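Local coordinates for phosphoacetylglucosamine mutase (Aspergillus lentulus, PDB 5O9X), which catalyses the interconversion of N-acetylglucosamine 6-phosphate and N-acetylglucosamine 1-phosphate, a phosphate transfer between two positions of the sugar, at residues Val144-Leu149 against Ala154-Met159; Leu48-Arg53 against Gln60-Met65; Ser492-Ser495 against Gly500-Phe503. The protein carries 1 engineered substitution. All coordinates share one frame; numbering follows the deposited sequence.

Interaction 1: residues Val144-Leu149 against Ala154-Met159; sequences VLSAAL and AEFIDM
Leu149, near the end of helix 138-151, meets Ala154 and, two residues on, Phe156 of strand 155-161, and it takes part in both the apolar and the polar side of this contact. The apolar part divides along its side chain. Its CB sits 3.5 Å from Phe156 CD2, meeting the ring at an oblique angle. Further out the two methyls part company: CD1 lies 3.9 Å from Phe156 CB, where the phenylalanine side chain leaves the strand, while CD2 reaches back to Ala154 CB at 3.7 Å. The phenyl group reaches the helix because CG of Phe156 stands between its own backbone N and carbonyl carbon (chi1 60°), which carries the ring past Leu149 to Ser146. There CZ is 3.9 Å from Ser146 O and CE1 is 4.0 Å from Ser146 OG, plain van der Waals contacts; that hydroxyl has its hydrogen-bond partner one helical turn back, at Ile142 O.

The polar part is backbone only. Ala154 N donates to Leu149 O at 2.8 Å, in the carbonyl plane but bent at the hydrogen (140°), and so closes the short connection between helix and strand. A water bridges the same carbonyl, weakly, to Ala154 O; its distance of 2.5 Å from Ala154 O is very short, so details of that arm are doubtful.

This is the returning half of a beta-alpha-beta crossover: strand 127-132, helix 138-151, then strand 155-161 laid parallel beside the first, with Glu155 and Ile157 bonded through their backbones to Val128. Strand 155-161 is the outermost on this side of the domain I sheet. Beyond the contact, Leu145 and Ser146 pack on Phe130 of the adjacent strand, and Val144 and Ala148 lean on Tyr44 of helix 40-56.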
loop_
_atom_site.group_PDB
_atom_site.type_symbol
_atom_site.label_atom_id
_atom_site.label_comp_id
_atom_site.label_asym_id
_atom_site.label_seq_id
_atom_site.Cartn_x
_atom_site.Cartn_y
_atom_site.Cartn_z
ATOM N N VAL A 144 0.756 8.105 -23.656
ATOM C CA VAL A 144 1.688 9.216 -23.366
ATOM C C VAL A 144 2.999 8.670 -22.854
ATOM O O VAL A 144 4.125 9.090 -23.330
ATOM C CB VAL A 144 1.120 10.236 -22.329
ATOM C CG1 VAL A 144 2.185 11.314 -21.992
ATOM C CG2 VAL A 144 -0.194 10.887 -22.782
ATOM N N LEU A 145 2.899 7.781 -21.845
ATOM C CA LEU A 145 4.082 7.084 -21.333
ATOM C C LEU A 145 4.949 6.445 -22.440
ATOM O O LEU A 145 6.221 6.606 -22.467
ATOM C CB LEU A 145 3.682 6.031 -20.275
ATOM C CG LEU A 145 4.793 5.326 -19.527
ATOM C CD1 LEU A 145 5.571 6.355 -18.706
ATOM C CD2 LEU A 145 4.123 4.295 -18.575
ATOM N N SER A 146 4.274 5.712 -23.315
ATOM C CA SER A 146 4.898 5.070 -24.490
ATOM C C SER A 146 5.612 6.085 -25.385
ATOM O O SER A 146 6.707 5.800 -25.845
ATOM C CB SER A 146 3.799 4.368 -25.300
ATOM O OG SER A 146 3.283 3.289 -24.509
ATOM N N ALA A 147 4.950 7.200 -25.668
ATOM C CA ALA A 147 5.535 8.337 -26.391
ATOM C C ALA A 147 6.820 8.876 -25.757
ATOM O O ALA A 147 7.795 9.048 -26.507
ATOM C CB ALA A 147 4.498 9.448 -26.700
ATOM N N ALA A 148 6.849 9.100 -24.423
ATOM C CA ALA A 148 8.086 9.448 -23.698
ATOM C C ALA A 148 9.187 8.408 -23.840
ATOM O O ALA A 148 10.288 8.759 -24.196
ATOM C CB ALA A 148 7.838 9.743 -22.185
ATOM N N LEU A 149 8.879 7.133 -23.586
ATOM C CA LEU A 149 9.852 6.069 -23.629
ATOM C C LEU A 149 10.405 5.811 -25.046
ATOM O O LEU A 149 11.584 5.459 -25.210
ATOM C CB LEU A 149 9.294 4.745 -23.023
ATOM C CG LEU A 149 8.967 4.906 -21.491
ATOM C CD1 LEU A 149 8.055 3.782 -21.053
ATOM C CD2 LEU A 149 10.243 4.978 -20.634
ATOM N N ALA A 154 14.026 4.147 -24.626
ATOM C CA ALA A 154 14.048 3.088 -23.642
ATOM C C ALA A 154 13.481 1.823 -24.347
ATOM O O ALA A 154 12.639 1.943 -25.262
ATOM C CB ALA A 154 13.164 3.488 -22.423
ATOM N N GLU A 155 13.943 0.638 -23.935
ATOM C CA GLU A 155 13.243 -0.628 -24.145
ATOM C C GLU A 155 12.066 -0.638 -23.145
ATOM O O GLU A 155 12.272 -0.306 -21.950
ATOM C CB GLU A 155 14.163 -1.768 -23.751
ATOM C CG GLU A 155 13.673 -3.174 -24.008
ATOM C CD GLU A 155 14.742 -4.207 -23.643
ATOM O OE1 GLU A 155 15.943 -3.856 -23.447
ATOM O OE2 GLU A 155 14.379 -5.401 -23.560
ATOM N N PHE A 156 10.873 -1.052 -23.590
ATOM C CA PHE A 156 9.681 -1.029 -22.661
ATOM C C PHE A 156 8.698 -2.136 -22.947
ATOM O O PHE A 156 8.645 -2.626 -24.080
ATOM C CB PHE A 156 8.964 0.346 -22.565
ATOM C CG PHE A 156 8.414 0.863 -23.851
ATOM C CD1 PHE A 156 7.067 0.609 -24.238
ATOM C CD2 PHE A 156 9.213 1.671 -24.669
ATOM C CE1 PHE A 156 6.549 1.149 -25.404
ATOM C CE2 PHE A 156 8.679 2.237 -25.844
ATOM C CZ PHE A 156 7.352 1.944 -26.215
ATOM N N ILE A 157 7.986 -2.571 -21.897
ATOM C CA ILE A 157 6.994 -3.661 -22.000
ATOM C C ILE A 157 5.716 -3.148 -21.349
ATOM O O ILE A 157 5.788 -2.602 -20.246
ATOM C CB ILE A 157 7.453 -4.923 -21.275
ATOM C CG1 ILE A 157 8.699 -5.525 -21.997
ATOM C CG2 ILE A 157 6.325 -5.944 -21.162
ATOM C CD1 ILE A 157 9.392 -6.538 -21.131
ATOM N N ASP A 158 4.608 -3.290 -22.074
ATOM C CA ASP A 158 3.256 -2.953 -21.577
ATOM C C ASP A 158 2.688 -4.238 -21.001
ATOM O O ASP A 158 2.359 -5.139 -21.756
ATOM C CB ASP A 158 2.413 -2.438 -22.762
ATOM C CG ASP A 158 0.962 -2.087 -22.351
ATOM O OD1 ASP A 158 0.575 -2.366 -21.214
ATOM O OD2 ASP A 158 0.225 -1.592 -23.188
ATOM N N MET A 159 2.540 -4.323 -19.667
ATOM C CA MET A 159 1.855 -5.494 -19.068
ATOM C C MET A 159 0.353 -5.402 -18.997
ATOM O O MET A 159 -0.256 -6.235 -18.287
ATOM C CB MET A 159 2.354 -5.830 -17.683
ATOM C CG MET A 159 3.865 -5.988 -17.539
ATOM S SD MET A 159 4.387 -7.426 -18.455
ATOM C CE MET A 159 3.880 -8.787 -17.368
HETATM O O HOH W 1 12.134 3.034 -27.454
#

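Interaction 2: residues Leu48-Arg53 against Gln60-Met65; sequences LLATLR and QWIGVM
Ile62 packs against Ala50 and Arg53, and its branched side chain makes most of this helix-to-strand contact. Starting at CB, which the strand directs at helix 40-56, the chain forks. The CG2 methyl is anti to the backbone N and goes to Ala50, whose CB is 4.2 Å away. The other branch, with CG1 anti to the carbonyl carbon (chi1 -67°), turns along the helix: CG1 lies 4.1 Å from Ala50 O and 3.8 Å from Arg53 CG. At the tip, CD1 closes to 3.6 Å from the same Arg53 CG, the tightest approach here. The isoleucine and arginine side chains cross at about a right angle, and it is the aliphatic base of Arg53, CB and CG, that Ile62 touches. The charged end is engaged elsewhere: the arginine bends at chi2 (64°), its NE forms a salt bridge with Asp82, and the guanidinium makes a cation-pi contact with Trp92.

Two residues along the strand, Val64 brings its CG2 to 4.1 Å from Ala50 CB, so the small alanine sits against two strand residues whose side chains face the helix. No hydrogen bond crosses; the contact is buried hydrophobic packing, with helix segment 48-53 and strand segment 61-65 running nearly antiparallel (158° between their N-to-C directions).

Helix 40-56 thus lies on the domain I sheet, over strand 61-66, which is flanked by strands 75-81 and 127-132. Val64 and Ala50 also reach Val128 of the latter. On its other sides the helix is covered by helix 91-101, through Leu49, and by helix 107-118, through Leu52.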
loop_
_atom_site.group_PDB
_atom_site.type_symbol
_atom_site.label_atom_id
_atom_site.label_comp_id
_atom_site.label_asym_id
_atom_site.label_seq_id
_atom_site.Cartn_x
_atom_site.Cartn_y
_atom_site.Cartn_z
ATOM N N LEU A 48 10.198 10.216 -18.941
ATOM C CA LEU A 48 11.577 10.780 -18.889
ATOM C C LEU A 48 12.366 10.387 -17.641
ATOM O O LEU A 48 13.501 9.877 -17.760
ATOM C CB LEU A 48 11.451 12.290 -19.049
ATOM C CG LEU A 48 11.390 12.848 -20.479
ATOM C CD1 LEU A 48 10.706 12.033 -21.555
ATOM C CD2 LEU A 48 10.888 14.276 -20.461
ATOM N N LEU A 49 11.765 10.560 -16.461
ATOM C CA LEU A 49 12.385 10.165 -15.197
ATOM C C LEU A 49 12.702 8.660 -15.098
ATOM O O LEU A 49 13.795 8.302 -14.664
ATOM C CB LEU A 49 11.528 10.595 -14.026
ATOM C CG LEU A 49 12.363 10.427 -12.744
ATOM C CD1 LEU A 49 13.441 11.495 -12.600
ATOM C CD2 LEU A 49 11.481 10.439 -11.549
ATOM N N ALA A 50 11.743 7.806 -15.498
ATOM C CA ALA A 50 11.940 6.367 -15.483
ATOM C C ALA A 50 13.161 6.003 -16.341
ATOM O O ALA A 50 13.900 5.100 -15.971
ATOM C CB ALA A 50 10.679 5.595 -16.000
ATOM N N THR A 51 13.313 6.652 -17.477
ATOM C CA THR A 51 14.481 6.380 -18.384
ATOM C C THR A 51 15.810 6.723 -17.619
ATOM O O THR A 51 16.726 5.901 -17.538
ATOM C CB THR A 51 14.429 7.218 -19.681
ATOM O OG1 THR A 51 13.289 6.869 -20.469
ATOM C CG2 THR A 51 15.694 6.957 -20.567
ATOM N N LEU A 52 15.848 7.909 -17.007
ATOM C CA LEU A 52 17.016 8.329 -16.243
ATOM C C LEU A 52 17.304 7.408 -15.083
ATOM O O LEU A 52 18.495 7.138 -14.783
ATOM C CB LEU A 52 16.870 9.776 -15.740
ATOM C CG LEU A 52 16.853 10.848 -16.859
ATOM C CD1 LEU A 52 16.817 12.228 -16.229
ATOM C CD2 LEU A 52 18.055 10.764 -17.822
ATOM N N ARG A 53 16.249 6.912 -14.422
ATOM C CA ARG A 53 16.444 6.070 -13.255
ATOM C C ARG A 53 17.056 4.782 -13.675
ATOM O O ARG A 53 18.001 4.289 -13.032
ATOM C CB ARG A 53 15.110 5.796 -12.448
ATOM C CG ARG A 53 15.292 4.946 -11.189
ATOM C CD ARG A 53 16.169 5.665 -10.185
ATOM N NE ARG A 53 16.218 4.990 -8.907
ATOM C CZ ARG A 53 17.178 5.125 -8.020
ATOM N NH1 ARG A 53 18.275 5.862 -8.310
ATOM N NH2 ARG A 53 17.046 4.504 -6.865
ATOM N N GLN A 60 18.713 -1.454 -15.169
ATOM C CA GLN A 60 17.807 -2.329 -14.408
ATOM C C GLN A 60 16.379 -1.886 -14.746
ATOM O O GLN A 60 16.158 -0.741 -15.075
ATOM C CB GLN A 60 18.073 -2.282 -12.905
ATOM C CG GLN A 60 19.156 -3.263 -12.411
ATOM C CD GLN A 60 19.420 -3.133 -10.932
ATOM O OE1 GLN A 60 19.756 -2.071 -10.451
ATOM N NE2 GLN A 60 19.261 -4.210 -10.200
ATOM N N TRP A 61 15.471 -2.845 -14.804
ATOM C CA TRP A 61 14.072 -2.566 -15.062
ATOM C C TRP A 61 13.515 -1.661 -13.965
ATOM O O TRP A 61 13.625 -1.926 -12.749
ATOM C CB TRP A 61 13.298 -3.890 -15.167
ATOM C CG TRP A 61 13.671 -4.623 -16.402
ATOM C CD1 TRP A 61 14.643 -5.568 -16.539
ATOM C CD2 TRP A 61 13.067 -4.460 -17.704
ATOM N NE1 TRP A 61 14.667 -6.020 -17.865
ATOM C CE2 TRP A 61 13.726 -5.360 -18.592
ATOM C CE3 TRP A 61 12.020 -3.652 -18.199
ATOM C CZ2 TRP A 61 13.398 -5.459 -19.946
ATOM C CZ3 TRP A 61 11.669 -3.759 -19.554
ATOM C CH2 TRP A 61 12.376 -4.666 -20.416
ATOM N N ILE A 62 12.934 -0.562 -14.412
ATOM C CA ILE A 62 12.152 0.330 -13.497
ATOM C C ILE A 62 10.633 0.163 -13.830
ATOM O O ILE A 62 10.271 0.078 -15.006
ATOM C CB ILE A 62 12.614 1.766 -13.751
ATOM C CG1 ILE A 62 14.101 1.947 -13.288
ATOM C CG2 ILE A 62 11.736 2.826 -13.036
ATOM C CD1 ILE A 62 14.342 1.551 -11.823
ATOM N N GLY A 63 9.747 0.215 -12.824
ATOM C CA GLY A 63 8.299 -0.018 -13.161
ATOM C C GLY A 63 7.582 1.325 -13.075
ATOM O O GLY A 63 8.018 2.265 -12.301
ATOM N N VAL A 64 6.498 1.444 -13.848
ATOM C CA VAL A 64 5.583 2.546 -13.703
ATOM C C VAL A 64 4.175 1.947 -13.576
ATOM O O VAL A 64 3.797 1.187 -14.418
ATOM C CB VAL A 64 5.615 3.479 -14.955
ATOM C CG1 VAL A 64 4.654 4.638 -14.740
ATOM C CG2 VAL A 64 7.013 4.098 -15.134
ATOM N N MET A 65 3.442 2.279 -12.526
ATOM C CA MET A 65 2.063 1.785 -12.378
ATOM C C MET A 65 1.147 2.989 -12.569
ATOM O O MET A 65 1.326 4.010 -11.864
ATOM C CB MET A 65 1.860 1.230 -10.955
ATOM C CG MET A 65 0.436 0.691 -10.706
ATOM S SD MET A 65 0.104 -0.783 -11.690
ATOM C CE MET A 65 -1.659 -0.877 -11.434
#

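Interaction 3: residues Ser492-Ser495 against Gly500-Phe503; sequences SLQS and GRSF
Gln494 of helix 486-495 presents its amide oxygen to the backbone N of Ser502. The glutamine's CG stands between its backbone N and carbonyl carbon (chi1 70°), and from there the chain runs straight out, carrying it over Gly500: Gln494 CB is 3.8 Å from Gly500 O. At the end, OE1 accepts from Ser502 N at 2.9 Å. The bond is almost straight at the hydrogen (168°), and the donor lies in the plane of the amide carbonyl, with a C=O...N angle of 155°. The same oxygen, Gln494 OE1, sits 3.4 Å from Arg501 CA.

The strand side chains turn elsewhere. Arg501 points away from the helix, and its guanidinium pairs with Glu518 in the conformer described, one of two, so that detail is tentative. Ser502 sends its hydroxyl to Tyr516 O and packs on Leu528 and Val532 of helix 522-539. Gly500, with no side chain between it and the helix, comes close enough for a CA-H...O contact, its CA 3.4 Å from Gln494 O. A water lies between that oxygen and Gly500 O, within hydrogen-bonding distance of both.

Strand 501-506 is an outermost strand of the three-stranded antiparallel sheet in the C-terminal domain. Arg501 and Phe503 spend their backbone bonds on the inner neighbour, strand 513-518, which leaves Ser502 N facing the outer edge. There the glutamine oxygen takes the place a neighbouring strand's carbonyl could fill. Gln494 OE1 also lies 3.2 Å from Ser502 O, an unfavourable approach of two acceptors that the nearly straight N-H bond probably outweighs. One side-chain oxygen therefore satisfies a buried strand residue's N-H and ties this helix to the sheet edge.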
loop_
_atom_site.group_PDB
_atom_site.type_symbol
_atom_site.label_atom_id
_atom_site.label_comp_id
_atom_site.label_asym_id
_atom_site.label_seq_id
_atom_site.Cartn_x
_atom_site.Cartn_y
_atom_site.Cartn_z
ATOM N N SER A 492 -5.811 21.198 23.535
ATOM C CA SER A 492 -6.827 21.560 24.543
ATOM C C SER A 492 -8.121 20.668 24.365
ATOM O O SER A 492 -8.629 20.081 25.344
ATOM C CB SER A 492 -7.131 23.080 24.489
ATOM O OG SER A 492 -8.205 23.300 25.387
ATOM N N LEU A 493 -8.604 20.501 23.132
ATOM C CA LEU A 493 -9.815 19.700 22.873
ATOM C C LEU A 493 -9.590 18.232 23.292
ATOM O O LEU A 493 -10.449 17.630 23.978
ATOM C CB LEU A 493 -10.184 19.745 21.368
ATOM C CG LEU A 493 -10.820 21.095 20.931
ATOM C CD1 LEU A 493 -10.997 21.074 19.459
ATOM C CD2 LEU A 493 -12.223 21.181 21.548
ATOM N N GLN A 494 -8.468 17.644 22.892
ATOM C CA GLN A 494 -8.320 16.170 23.145
ATOM C C GLN A 494 -8.280 15.818 24.623
ATOM O O GLN A 494 -8.744 14.745 25.014
ATOM C CB GLN A 494 -7.193 15.551 22.342
ATOM C CG GLN A 494 -5.822 15.952 22.777
ATOM C CD GLN A 494 -4.702 15.407 21.927
ATOM O OE1 GLN A 494 -4.890 14.661 20.938
ATOM N NE2 GLN A 494 -3.471 15.797 22.300
ATOM N N SER A 495 -7.735 16.737 25.443
ATOM C CA SER A 495 -7.665 16.573 26.898
ATOM C C SER A 495 -9.047 16.592 27.610
ATOM O O SER A 495 -9.195 16.161 28.754
ATOM C CB SER A 495 -6.686 17.612 27.477
ATOM O OG SER A 495 -7.303 18.915 27.512
ATOM N N GLY A 500 -8.870 10.631 24.967
ATOM C CA GLY A 500 -8.941 11.536 23.800
ATOM C C GLY A 500 -7.638 11.693 23.062
ATOM O O GLY A 500 -6.600 12.083 23.670
ATOM N N ARG A 501 -7.667 11.428 21.743
ATOM C CA ARG A 501 -6.481 11.629 20.910
ATOM C C ARG A 501 -6.956 12.027 19.522
ATOM O O ARG A 501 -7.772 11.330 18.923
ATOM C CB ARG A 501 -5.574 10.388 20.888
ATOM C CG ARG A 501 -4.095 10.703 20.546
ATOM C CD ARG A 501 -3.137 9.489 20.607
ATOM N NE ARG A 501 -2.743 9.186 19.249
ATOM C CZ ARG A 501 -3.424 8.389 18.435
ATOM N NH1 ARG A 501 -4.483 7.736 18.871
ATOM N NH2 ARG A 501 -3.034 8.241 17.197
ATOM N N SER A 502 -6.470 13.176 19.047
ATOM C CA SER A 502 -6.855 13.654 17.708
ATOM C C SER A 502 -5.704 14.324 17.040
ATOM O O SER A 502 -4.874 14.954 17.702
ATOM C CB SER A 502 -8.136 14.561 17.769
ATOM O OG SER A 502 -8.523 14.942 16.446
ATOM N N PHE A 503 -5.581 14.154 15.703
ATOM C CA PHE A 503 -4.572 14.911 14.964
ATOM C C PHE A 503 -5.120 15.237 13.559
ATOM O O PHE A 503 -5.955 14.528 13.060
ATOM C CB PHE A 503 -3.226 14.224 14.846
ATOM C CG PHE A 503 -3.261 12.976 13.995
ATOM C CD1 PHE A 503 -3.845 11.744 14.513
ATOM C CD2 PHE A 503 -2.647 12.961 12.741
ATOM C CE1 PHE A 503 -3.875 10.576 13.704
ATOM C CE2 PHE A 503 -2.689 11.773 11.942
ATOM C CZ PHE A 503 -3.344 10.618 12.409
HETATM O O HOH W 2 -6.225 12.981 26.106
#

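Interactions 1 and 2 both lie in domain I, on one mixed sheet, with centres about 10 Å apart. In chain order interaction 2 closes before interaction 1 opens, and interaction 3 follows far later. Helices 40-56 and 138-151 pack side by side: Leu149 CD2 touches Thr51 OG1 at 3.6 Å, while Ile157 rests on Trp61 across the strands. Interaction 3 belongs to the C-terminal domain, its centre about 49 and 43 Å from those of interactions 1 and 2. The bound glucose 1,6-bisphosphate is about 14 Å from the side chain of Val64 and about 13 Å from that of Arg501. The contacts thus pack helix onto strand within the two terminal domains, on opposite sides of the chain's centre.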